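Long-range contacts in putative polysaccharide biosynthesis protein with aminopeptidase-like domain (PDB 3K9T), which probably serves in the biosynthesis of modified polysaccharides and binds one zinc ion per subunit, with no peptidase activity expected despite its aminopeptidase-like fold: residues K47-E52 with F206-L211; G170-R175 with Y220-A225. One frame throughout, in Å; residues are numbered along the deposited sequence.

Interaction 1: residues K47-E52 with F206-L211; sequences KHIPLE and FIAKAL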
loop_
_atom_site.group_PDB
_atom_site.type_symbol
_atom_site.label_atom_id
_atom_site.label_comp_id
_atom_site.label_asym_id
_atom_site.label_seq_id
_atom_site.Cartn_x
_atom_site.Cartn_y
_atom_site.Cartn_z
ATOM N N LYS A 47 -14.867 -46.729 -5.817
ATOM C CA LYS A 47 -16.306 -46.925 -5.848
ATOM C C LYS A 47 -17.019 -45.623 -6.220
ATOM O O LYS A 47 -18.188 -45.640 -6.562
ATOM C CB LYS A 47 -16.851 -47.437 -4.522
ATOM C CG LYS A 47 -16.429 -48.845 -4.201
ATOM C CD LYS A 47 -17.271 -49.421 -3.104
ATOM C CE LYS A 47 -16.862 -48.934 -1.755
ATOM N NZ LYS A 47 -17.781 -49.465 -0.749
ATOM N N HIS A 48 -16.305 -44.511 -6.204
ATOM C CA HIS A 48 -16.872 -43.217 -6.550
ATOM C C HIS A 48 -16.320 -42.621 -7.847
ATOM O O HIS A 48 -17.070 -42.017 -8.628
ATOM C CB HIS A 48 -16.622 -42.230 -5.401
ATOM C CG HIS A 48 -17.307 -42.614 -4.133
ATOM N ND1 HIS A 48 -18.540 -42.118 -3.781
ATOM C CD2 HIS A 48 -16.944 -43.467 -3.142
ATOM C CE1 HIS A 48 -18.903 -42.635 -2.619
ATOM N NE2 HIS A 48 -17.950 -43.452 -2.206
ATOM N N ILE A 49 -15.010 -42.723 -8.043
ATOM C CA ILE A 49 -14.376 -42.181 -9.242
ATOM C C ILE A 49 -13.334 -43.176 -9.790
ATOM O O ILE A 49 -12.824 -44.032 -9.057
ATOM C CB ILE A 49 -13.681 -40.782 -8.977
ATOM C CG1 ILE A 49 -12.556 -40.897 -7.942
ATOM C CG2 ILE A 49 -14.691 -39.752 -8.524
ATOM C CD1 ILE A 49 -11.561 -39.719 -7.892
ATOM N N PRO A 50 -13.019 -43.074 -11.086
ATOM C CA PRO A 50 -11.968 -43.918 -11.559
ATOM C C PRO A 50 -10.659 -43.377 -11.015
ATOM O O PRO A 50 -10.578 -42.166 -10.737
ATOM C CB PRO A 50 -12.026 -43.730 -13.084
ATOM C CG PRO A 50 -13.274 -42.984 -13.354
ATOM C CD PRO A 50 -13.476 -42.160 -12.137
ATOM N N LEU A 51 -9.679 -44.256 -10.801
ATOM C CA LEU A 51 -8.323 -43.826 -10.532
ATOM C C LEU A 51 -7.356 -44.742 -11.231
ATOM O O LEU A 51 -7.608 -45.935 -11.403
ATOM C CB LEU A 51 -7.952 -43.885 -9.065
ATOM C CG LEU A 51 -8.507 -42.974 -7.998
ATOM C CD1 LEU A 51 -8.056 -43.593 -6.663
ATOM C CD2 LEU A 51 -8.071 -41.482 -8.166
ATOM N N GLU A 52 -6.223 -44.174 -11.619
ATOM C CA GLU A 52 -5.085 -44.993 -11.953
ATOM C C GLU A 52 -4.229 -45.090 -10.669
ATOM O O GLU A 52 -3.854 -44.072 -10.068
ATOM C CB GLU A 52 -4.304 -44.434 -13.124
ATOM C CG GLU A 52 -3.090 -45.289 -13.351
ATOM C CD GLU A 52 -2.296 -44.913 -14.567
ATOM O OE1 GLU A 52 -2.531 -43.810 -15.118
ATOM O OE2 GLU A 52 -1.418 -45.733 -14.936
ATOM N N PHE A 206 -15.516 -36.123 -4.235
ATOM C CA PHE A 206 -16.780 -35.567 -4.696
ATOM C C PHE A 206 -16.651 -34.397 -5.680
ATOM O O PHE A 206 -17.510 -34.214 -6.522
ATOM C CB PHE A 206 -17.707 -35.268 -3.514
ATOM C CG PHE A 206 -18.452 -36.491 -3.047
ATOM C CD1 PHE A 206 -17.826 -37.444 -2.260
ATOM C CD2 PHE A 206 -19.750 -36.725 -3.459
ATOM C CE1 PHE A 206 -18.493 -38.588 -1.862
ATOM C CE2 PHE A 206 -20.428 -37.861 -3.060
ATOM C CZ PHE A 206 -19.809 -38.790 -2.252
ATOM N N ILE A 207 -15.578 -33.626 -5.591
ATOM C CA ILE A 207 -15.340 -32.595 -6.581
ATOM C C ILE A 207 -15.089 -33.300 -7.905
ATOM O O ILE A 207 -15.727 -32.963 -8.878
ATOM C CB ILE A 207 -14.181 -31.663 -6.220
ATOM C CG1 ILE A 207 -14.611 -30.798 -5.033
ATOM C CG2 ILE A 207 -13.798 -30.770 -7.438
ATOM C CD1 ILE A 207 -13.448 -30.258 -4.286
ATOM N N ALA A 208 -14.194 -34.290 -7.908
ATOM C CA ALA A 208 -13.899 -35.100 -9.117
ATOM C C ALA A 208 -15.194 -35.706 -9.686
ATOM O O ALA A 208 -15.457 -35.631 -10.888
ATOM C CB ALA A 208 -12.872 -36.193 -8.813
ATOM N N LYS A 209 -16.022 -36.232 -8.791
ATOM C CA LYS A 209 -17.264 -36.868 -9.184
ATOM C C LYS A 209 -18.207 -35.883 -9.909
ATOM O O LYS A 209 -18.834 -36.252 -10.901
ATOM C CB LYS A 209 -17.928 -37.470 -7.950
ATOM C CG LYS A 209 -19.041 -38.401 -8.282
ATOM C CD LYS A 209 -19.920 -38.762 -7.084
ATOM C CE LYS A 209 -19.246 -39.639 -6.080
ATOM N NZ LYS A 209 -20.291 -40.528 -5.417
ATOM N N ALA A 210 -18.296 -34.645 -9.412
ATOM C CA ALA A 210 -19.098 -33.598 -10.059
ATOM C C ALA A 210 -18.479 -33.125 -11.402
ATOM O O ALA A 210 -19.170 -33.043 -12.400
ATOM C CB ALA A 210 -19.312 -32.395 -9.100
ATOM N N LEU A 211 -17.187 -32.815 -11.421
ATOM C CA LEU A 211 -16.532 -32.301 -12.632
ATOM C C LEU A 211 -16.570 -33.274 -13.812
ATOM O O LEU A 211 -16.709 -32.864 -14.960
ATOM C CB LEU A 211 -15.097 -31.858 -12.353
ATOM C CG LEU A 211 -14.912 -30.470 -11.743
ATOM C CD1 LEU A 211 -13.426 -30.097 -11.839
ATOM C CD2 LEU A 211 -15.761 -29.436 -12.440
#
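Ile49 and Lys209 bring the two backbones nearest to each other, 6.0 Å between their CA atoms, where the irregular loop between helix 36-45 and strand 52-57 passes a turn near the end of helix 194-211. Two neighbouring loop residues do the work, one polar and one apolar, and both direct their CB atoms at the helix. His48 is the polar one. The ammonium of Lys209 donates to its ring nitrogen, with NZ 2.9 Å from ND1 and only 7° out of the imidazole plane. Such a bond requires ND1 to act as acceptor, so a neutral ring with its proton on NE2 would be consistent with it, and the nearby positive charge would probably disfavour a second ring proton. The lysine reaches this place through a bend chiefly at chi3 (-70°), which sets CE beside the histidine, with chi4 somewhat off anti placing NZ at ND1. On the way, Lys209 CE passes 3.7 Å from His48 CB and also lies over one face of the Phe206 ring, offset toward the rim. Phe206 meets the imidazole obliquely, its CZ 3.9 Å from His48 ND1 and the two planes 53° apart. Ile49 supplies the apolar half. Its CD1 touches Ala208 CB at 3.9 Å, while CG2 rests against the start of Lys209, 3.8 Å from the backbone N. Around this patch, Phe206 is packed on helix 12-26 through Ile19 and Leu22, and Ile49 also touches Phe224 of strand 219-225. At Ala208 and Lys209 the loop packs against a helix that lies on one face of the central mixed sheet, a layered alpha/beta packing that belongs to the aminopeptidase-like domain.

Interaction 2: residues G170-R175 with Y220-A225; sequences GEYYIR and YRFLFA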
loop_
_atom_site.group_PDB
_atom_site.type_symbol
_atom_site.label_atom_id
_atom_site.label_comp_id
_atom_site.label_asym_id
_atom_site.label_seq_id
_atom_site.Cartn_x
_atom_site.Cartn_y
_atom_site.Cartn_z
ATOM N N GLY A 170 -2.695 -42.652 -6.040
ATOM C CA GLY A 170 -3.788 -42.669 -7.011
ATOM C C GLY A 170 -3.939 -41.351 -7.766
ATOM O O GLY A 170 -3.652 -40.283 -7.242
ATOM N N GLU A 171 -4.461 -41.426 -8.977
ATOM C CA GLU A 171 -4.543 -40.258 -9.834
ATOM C C GLU A 171 -5.738 -40.347 -10.793
ATOM O O GLU A 171 -6.014 -41.406 -11.376
ATOM C CB GLU A 171 -3.237 -40.182 -10.610
ATOM C CG GLU A 171 -3.058 -39.044 -11.545
ATOM C CD GLU A 171 -1.635 -39.033 -12.147
ATOM O OE1 GLU A 171 -0.822 -39.932 -11.837
ATOM O OE2 GLU A 171 -1.305 -38.094 -12.894
ATOM N N TYR A 172 -6.451 -39.235 -10.947
ATOM C CA TYR A 172 -7.569 -39.164 -11.882
ATOM C C TYR A 172 -7.419 -37.893 -12.710
ATOM O O TYR A 172 -7.163 -36.820 -12.158
ATOM C CB TYR A 172 -8.887 -39.163 -11.134
ATOM C CG TYR A 172 -10.102 -39.004 -12.016
ATOM C CD1 TYR A 172 -10.267 -39.776 -13.167
ATOM C CD2 TYR A 172 -11.115 -38.109 -11.675
ATOM C CE1 TYR A 172 -11.377 -39.625 -13.955
ATOM C CE2 TYR A 172 -12.238 -37.964 -12.458
ATOM C CZ TYR A 172 -12.363 -38.720 -13.591
ATOM O OH TYR A 172 -13.482 -38.564 -14.351
ATOM N N TYR A 173 -7.533 -38.035 -14.025
ATOM C CA TYR A 173 -7.361 -36.927 -14.972
ATOM C C TYR A 173 -8.592 -36.731 -15.843
ATOM O O TYR A 173 -9.052 -37.664 -16.443
ATOM C CB TYR A 173 -6.203 -37.226 -15.896
ATOM C CG TYR A 173 -5.925 -36.148 -16.894
ATOM C CD1 TYR A 173 -5.372 -34.938 -16.493
ATOM C CD2 TYR A 173 -6.211 -36.327 -18.243
ATOM C CE1 TYR A 173 -5.110 -33.954 -17.392
ATOM C CE2 TYR A 173 -5.949 -35.322 -19.169
ATOM C CZ TYR A 173 -5.405 -34.156 -18.731
ATOM O OH TYR A 173 -5.137 -33.166 -19.622
ATOM N N ILE A 174 -9.120 -35.516 -15.877
ATOM C CA ILE A 174 -10.214 -35.131 -16.742
ATOM C C ILE A 174 -9.615 -34.215 -17.808
ATOM O O ILE A 174 -9.013 -33.176 -17.479
ATOM C CB ILE A 174 -11.291 -34.344 -15.983
ATOM C CG1 ILE A 174 -11.906 -35.192 -14.876
ATOM C CG2 ILE A 174 -12.385 -33.848 -16.920
ATOM C CD1 ILE A 174 -12.887 -34.420 -13.998
ATOM N N ARG A 175 -9.748 -34.627 -19.069
ATOM C CA ARG A 175 -9.317 -33.812 -20.221
ATOM C C ARG A 175 -10.341 -32.712 -20.551
ATOM O O ARG A 175 -11.523 -32.983 -20.794
ATOM C CB ARG A 175 -9.094 -34.699 -21.473
ATOM C CG ARG A 175 -8.473 -33.995 -22.683
ATOM C CD ARG A 175 -7.387 -32.962 -22.232
ATOM N NE ARG A 175 -6.387 -32.659 -23.258
ATOM C CZ ARG A 175 -6.447 -31.649 -24.125
ATOM N NH1 ARG A 175 -7.462 -30.793 -24.117
ATOM N NH2 ARG A 175 -5.478 -31.497 -25.021
ATOM N N TYR A 220 -8.294 -31.144 -15.519
ATOM C CA TYR A 220 -8.224 -31.251 -14.086
ATOM C C TYR A 220 -7.553 -32.553 -13.695
ATOM O O TYR A 220 -7.886 -33.592 -14.232
ATOM C CB TYR A 220 -9.636 -31.170 -13.488
ATOM C CG TYR A 220 -10.221 -29.803 -13.583
ATOM C CD1 TYR A 220 -10.777 -29.356 -14.787
ATOM C CD2 TYR A 220 -10.221 -28.936 -12.473
ATOM C CE1 TYR A 220 -11.310 -28.091 -14.892
ATOM C CE2 TYR A 220 -10.766 -27.648 -12.560
ATOM C CZ TYR A 220 -11.287 -27.226 -13.791
ATOM O OH TYR A 220 -11.828 -25.971 -13.929
ATOM N N ARG A 221 -6.604 -32.479 -12.767
ATOM C CA ARG A 221 -5.925 -33.650 -12.254
ATOM C C ARG A 221 -6.100 -33.724 -10.769
ATOM O O ARG A 221 -5.912 -32.738 -10.066
ATOM C CB ARG A 221 -4.458 -33.583 -12.556
ATOM C CG ARG A 221 -3.660 -34.841 -12.180
ATOM C CD ARG A 221 -2.153 -34.661 -12.510
ATOM N NE ARG A 221 -1.980 -34.279 -13.911
ATOM C CZ ARG A 221 -2.082 -35.117 -14.949
ATOM N NH1 ARG A 221 -2.314 -36.402 -14.761
ATOM N NH2 ARG A 221 -1.929 -34.674 -16.198
ATOM N N PHE A 222 -6.437 -34.911 -10.275
ATOM C CA PHE A 222 -6.666 -35.086 -8.859
ATOM C C PHE A 222 -5.669 -36.106 -8.347
ATOM O O PHE A 222 -5.702 -37.237 -8.773
ATOM C CB PHE A 222 -8.063 -35.587 -8.629
ATOM C CG PHE A 222 -9.116 -34.731 -9.193
ATOM C CD1 PHE A 222 -9.431 -34.799 -10.545
ATOM C CD2 PHE A 222 -9.849 -33.890 -8.371
ATOM C CE1 PHE A 222 -10.450 -34.003 -11.094
ATOM C CE2 PHE A 222 -10.865 -33.096 -8.899
ATOM C CZ PHE A 222 -11.164 -33.148 -10.274
ATOM N N LEU A 223 -4.805 -35.699 -7.419
ATOM C CA LEU A 223 -3.751 -36.553 -6.876
ATOM C C LEU A 223 -4.088 -36.969 -5.456
ATOM O O LEU A 223 -4.365 -36.123 -4.612
ATOM C CB LEU A 223 -2.423 -35.809 -6.896
ATOM C CG LEU A 223 -1.236 -36.620 -6.425
ATOM C CD1 LEU A 223 -0.972 -37.781 -7.387
ATOM C CD2 LEU A 223 -0.043 -35.695 -6.313
ATOM N N PHE A 224 -4.104 -38.281 -5.218
ATOM C CA PHE A 224 -4.251 -38.852 -3.879
ATOM C C PHE A 224 -2.943 -39.615 -3.539
ATOM O O PHE A 224 -2.676 -40.690 -4.069
ATOM C CB PHE A 224 -5.410 -39.813 -3.812
ATOM C CG PHE A 224 -6.729 -39.236 -4.160
ATOM C CD1 PHE A 224 -7.108 -39.076 -5.486
ATOM C CD2 PHE A 224 -7.651 -38.954 -3.169
ATOM C CE1 PHE A 224 -8.384 -38.594 -5.806
ATOM C CE2 PHE A 224 -8.925 -38.488 -3.488
ATOM C CZ PHE A 224 -9.284 -38.306 -4.804
ATOM N N ALA A 225 -2.150 -39.068 -2.631
ATOM C CA ALA A 225 -0.801 -39.569 -2.393
ATOM C C ALA A 225 -0.418 -39.297 -0.952
ATOM O O ALA A 225 -0.939 -38.338 -0.350
ATOM C CB ALA A 225 0.153 -38.882 -3.313
#
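Gly170, Tyr172 and Ile174 pair with Phe224, Phe222 and Tyr220 as the hydrogen-bonded pairs of an antiparallel ladder, the strands running at 172°. In each pair both N-H groups and both carbonyls are satisfied by two-way backbone bonds; that from Ile174 N to Tyr220 O, 2.8 Å long, is almost straight. The non-hydrogen-bonded pairs between them add CA-H...O contacts, such as Glu171 CA to Phe222 O, while the backbones of Glu171, Arg221 and Leu223 bond to the next strands, 52-57 and 181-187.

On the face bearing Glu171, Tyr173, Arg221 and Leu223, the guanidinium is held from several directions. Arg221 NH1 forms a salt bridge with Glu171 OE2 at 2.7 Å, weak as a hydrogen bond because of its bent 129° angle, while NE pairs with Glu181. Glu171 OE2 has a further weak bond from Trp234. The Tyr173 ring lies nearly parallel to the guanidinium, 16° between planes, with CD1 over one face 3.5 Å from Arg221 NH2. The hydroxyl of Tyr173 bonds Ser219.

On the other face Tyr172 and Phe222 point the same way with rings slid apart, CD2 to CD1 3.9 Å. The hydroxyls of Tyr172 and Tyr220 pair with Ser212 and Glu354. Strand 166-174 lies between strands 52-57 and 219-225, and strand 181-187 flanks the latter, while helix 194-211 packs on the phenylalanine face and helix 229-237 on the arginine face.

In the fold
Interactions 1 and 2 illustrate how a loop, a helix and a sheet are brought together in successive layers. Their centres lie 9 Å apart, both within the aminopeptidase-like part of the chain and away from the zinc site. The segments alternate in sequence, 47-52, 170-175, 206-211 and 220-225, so the two contacts cross along the chain. Helix 194-211 is followed, after a short connection, by strand 219-225 and packs back on it, Ala208 CA lying 3.6 Å from Phe222 CZ. A probable backbone hydrogen bond from Glu52 N to Glu171 O joins the loop's exit to strand 166-174. The insert separates 47-52 from the other three segments, yet strand 52-57 lies beside strand 166-174 in the mixed sheet that also holds 219-225.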